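Local coordinates for protein endonuclease II (Enterobacteria phage t4, PDB 2WSH) that nicks and cleaves cytosine-containing host DNA in a sequence-specific, magnesium-dependent manner, contributing to host DNA breakdown so that its nucleotides can be scavenged for phage DNA synthesis, at residues A[44-49]-A[134-139]. The protein carries 1 engineered substitution. Numbering follows the deposited sequence.
Sequences YAIAIN and PPWNIQ. With PO4 (phosphate ion), chain E.
Trp136 reaches over to the strand with the six-membered end of its indole and meets two isoleucines there. CZ3 of Trp136 lies 4.1 Å from CG2 of Ile46, and the neighbouring ring carbon, CH2 of Trp136, is 4.1 Å from CD1 of Ile48. Both aliphatic chains run nearly at right angles to the tryptophan side chain and approach its ring obliquely. Chi1 of Ile46, -55°, sets CG1 beside the backbone N and leaves CG2 anti to that N, turned to the indole; Ile48 uses its longer branch instead, with CG1 of Ile48 also 4.2 Å from CH2 of Trp136. No hydrogen bond joins 44-49 to 134-139, so the contact is purely apolar and small. Leu86 and Ile87 of helix 82-92 and Val53 of strand 51-58 also touch the indole. This is the GIY-YIG nuclease domain: strand 42-48 pairs antiparallel with 51-58 and 97-111, and the C-terminal tail comes back to it after helix 121-132. The tail turns here through a type I beta turn, closed by Asn137 N to Pro134 O at 3.2 Å, while the Asn137 side-chain oxygen accepts from Ile55 N. Nearer the start of the strand, Tyr44 OH, also hydrogen-bonded to Tyr68 OH, gives a very short 2.5 Å hydrogen bond to phosphate O4, which lies in the tyrosine ring plane; Tyr54, Arg64 and Lys83 also bind this ion, probably acquired from the crystallisation liquor.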
loop_
_atom_site.group_PDB
_atom_site.type_symbol
_atom_site.label_atom_id
_atom_site.label_comp_id
_atom_site.label_asym_id
_atom_site.label_seq_id
_atom_site.Cartn_x
_atom_site.Cartn_y
_atom_site.Cartn_z
ATOM N N TYR A 44 0.598 -3.919 21.393
ATOM C CA TYR A 44 1.210 -3.805 22.705
ATOM C C TYR A 44 1.694 -5.149 23.217
ATOM O O TYR A 44 1.201 -6.197 22.812
ATOM C CB TYR A 44 0.298 -3.089 23.707
ATOM C CG TYR A 44 -0.913 -3.856 24.195
ATOM C CD1 TYR A 44 -0.857 -4.599 25.367
ATOM C CD2 TYR A 44 -2.121 -3.798 23.512
ATOM C CE1 TYR A 44 -1.963 -5.279 25.838
ATOM C CE2 TYR A 44 -3.235 -4.482 23.974
ATOM C CZ TYR A 44 -3.145 -5.217 25.139
ATOM O OH TYR A 44 -4.239 -5.896 25.613
ATOM N N ALA A 45 2.690 -5.104 24.087
ATOM C CA ALA A 45 3.278 -6.312 24.623
ATOM C C ALA A 45 3.279 -6.221 26.136
ATOM O O ALA A 45 3.635 -5.191 26.706
ATOM C CB ALA A 45 4.694 -6.492 24.095
ATOM N N ILE A 46 2.852 -7.294 26.785
ATOM C CA ILE A 46 2.945 -7.375 28.228
ATOM C C ILE A 46 4.147 -8.230 28.571
ATOM O O ILE A 46 4.311 -9.322 28.021
ATOM C CB ILE A 46 1.677 -7.990 28.844
ATOM C CG1 ILE A 46 0.445 -7.205 28.399
ATOM C CG2 ILE A 46 1.782 -8.021 30.367
ATOM C CD1 ILE A 46 -0.836 -7.651 29.075
ATOM N N ALA A 47 4.992 -7.722 29.466
ATOM C CA ALA A 47 6.197 -8.431 29.884
ATOM C C ALA A 47 6.217 -8.612 31.391
ATOM O O ALA A 47 5.940 -7.678 32.142
ATOM C CB ALA A 47 7.445 -7.681 29.430
ATOM N N ILE A 48 6.537 -9.828 31.820
ATOM C CA ILE A 48 6.629 -10.162 33.233
ATOM C C ILE A 48 8.055 -10.622 33.515
ATOM O O ILE A 48 8.520 -11.611 32.947
ATOM C CB ILE A 48 5.644 -11.288 33.616
ATOM C CG1 ILE A 48 4.220 -10.946 33.165
ATOM C CG2 ILE A 48 5.671 -11.535 35.114
ATOM C CD1 ILE A 48 3.602 -9.773 33.904
ATOM N N ASN A 49 8.748 -9.895 34.382
ATOM C CA ASN A 49 10.157 -10.157 34.623
ATOM C C ASN A 49 10.938 -10.167 33.307
ATOM O O ASN A 49 11.786 -11.029 33.077
ATOM C CB ASN A 49 10.325 -11.465 35.397
ATOM C CG ASN A 49 9.601 -11.437 36.732
ATOM O OD1 ASN A 49 9.515 -10.392 37.378
ATOM N ND2 ASN A 49 9.071 -12.581 37.148
ATOM N N PRO A 134 2.982 -16.283 22.586
ATOM C CA PRO A 134 2.960 -15.812 23.975
ATOM C C PRO A 134 1.960 -16.633 24.784
ATOM O O PRO A 134 0.913 -16.995 24.258
ATOM C CB PRO A 134 2.493 -14.357 23.852
ATOM C CG PRO A 134 2.703 -13.994 22.408
ATOM C CD PRO A 134 2.508 -15.257 21.643
ATOM N N PRO A 135 2.285 -16.925 26.052
ATOM C CA PRO A 135 1.507 -17.827 26.912
ATOM C C PRO A 135 0.059 -17.383 27.095
ATOM O O PRO A 135 -0.848 -18.218 27.138
ATOM C CB PRO A 135 2.244 -17.744 28.255
ATOM C CG PRO A 135 3.614 -17.277 27.912
ATOM C CD PRO A 135 3.432 -16.344 26.765
ATOM N N TRP A 136 -0.156 -16.078 27.204
ATOM C CA TRP A 136 -1.479 -15.549 27.521
ATOM C C TRP A 136 -2.378 -15.397 26.302
ATOM O O TRP A 136 -3.547 -15.045 26.434
ATOM C CB TRP A 136 -1.346 -14.200 28.219
ATOM C CG TRP A 136 -0.691 -14.288 29.547
ATOM C CD1 TRP A 136 -0.105 -15.389 30.105
ATOM C CD2 TRP A 136 -0.521 -13.222 30.480
ATOM N NE1 TRP A 136 0.405 -15.075 31.341
ATOM C CE2 TRP A 136 0.164 -13.749 31.595
ATOM C CE3 TRP A 136 -0.894 -11.874 30.491
ATOM C CZ2 TRP A 136 0.492 -12.975 32.704
ATOM C CZ3 TRP A 136 -0.569 -11.106 31.593
ATOM C CH2 TRP A 136 0.116 -11.660 32.686
ATOM N N ASN A 137 -1.829 -15.646 25.119
ATOM C CA ASN A 137 -2.613 -15.584 23.892
ATOM C C ASN A 137 -3.289 -16.919 23.604
ATOM O O ASN A 137 -2.630 -17.882 23.214
ATOM C CB ASN A 137 -1.731 -15.183 22.712
ATOM C CG ASN A 137 -1.392 -13.705 22.718
ATOM O OD1 ASN A 137 -0.322 -13.300 23.176
ATOM N ND2 ASN A 137 -2.316 -12.888 22.226
ATOM N N ILE A 138 -4.601 -16.970 23.806
ATOM C CA ILE A 138 -5.364 -18.189 23.560
ATOM C C ILE A 138 -5.539 -18.387 22.065
ATOM O O ILE A 138 -6.219 -17.602 21.407
ATOM C CB ILE A 138 -6.751 -18.131 24.220
ATOM C CG1 ILE A 138 -6.635 -17.670 25.674
ATOM C CG2 ILE A 138 -7.440 -19.487 24.142
ATOM C CD1 ILE A 138 -5.782 -18.568 26.530
ATOM N N GLN A 139 -4.924 -19.438 21.533
ATOM C CA GLN A 139 -4.974 -19.710 20.100
ATOM C C GLN A 139 -6.099 -20.678 19.736
ATOM O O GLN A 139 -6.243 -21.737 20.348
ATOM C CB GLN A 139 -3.631 -20.255 19.615
ATOM C CG GLN A 139 -2.451 -19.368 19.979
ATOM C CD GLN A 139 -1.143 -19.889 19.425
ATOM O OE1 GLN A 139 -1.125 -20.627 18.441
ATOM N NE2 GLN A 139 -0.037 -19.504 20.054
HETATM P P PO4 E . -7.301 -6.952 24.292
HETATM O O1 PO4 E . -6.208 -7.815 23.709
HETATM O O2 PO4 E . -8.195 -6.440 23.186
HETATM O O3 PO4 E . -8.133 -7.728 25.289
HETATM O O4 PO4 E . -6.631 -5.799 24.994
#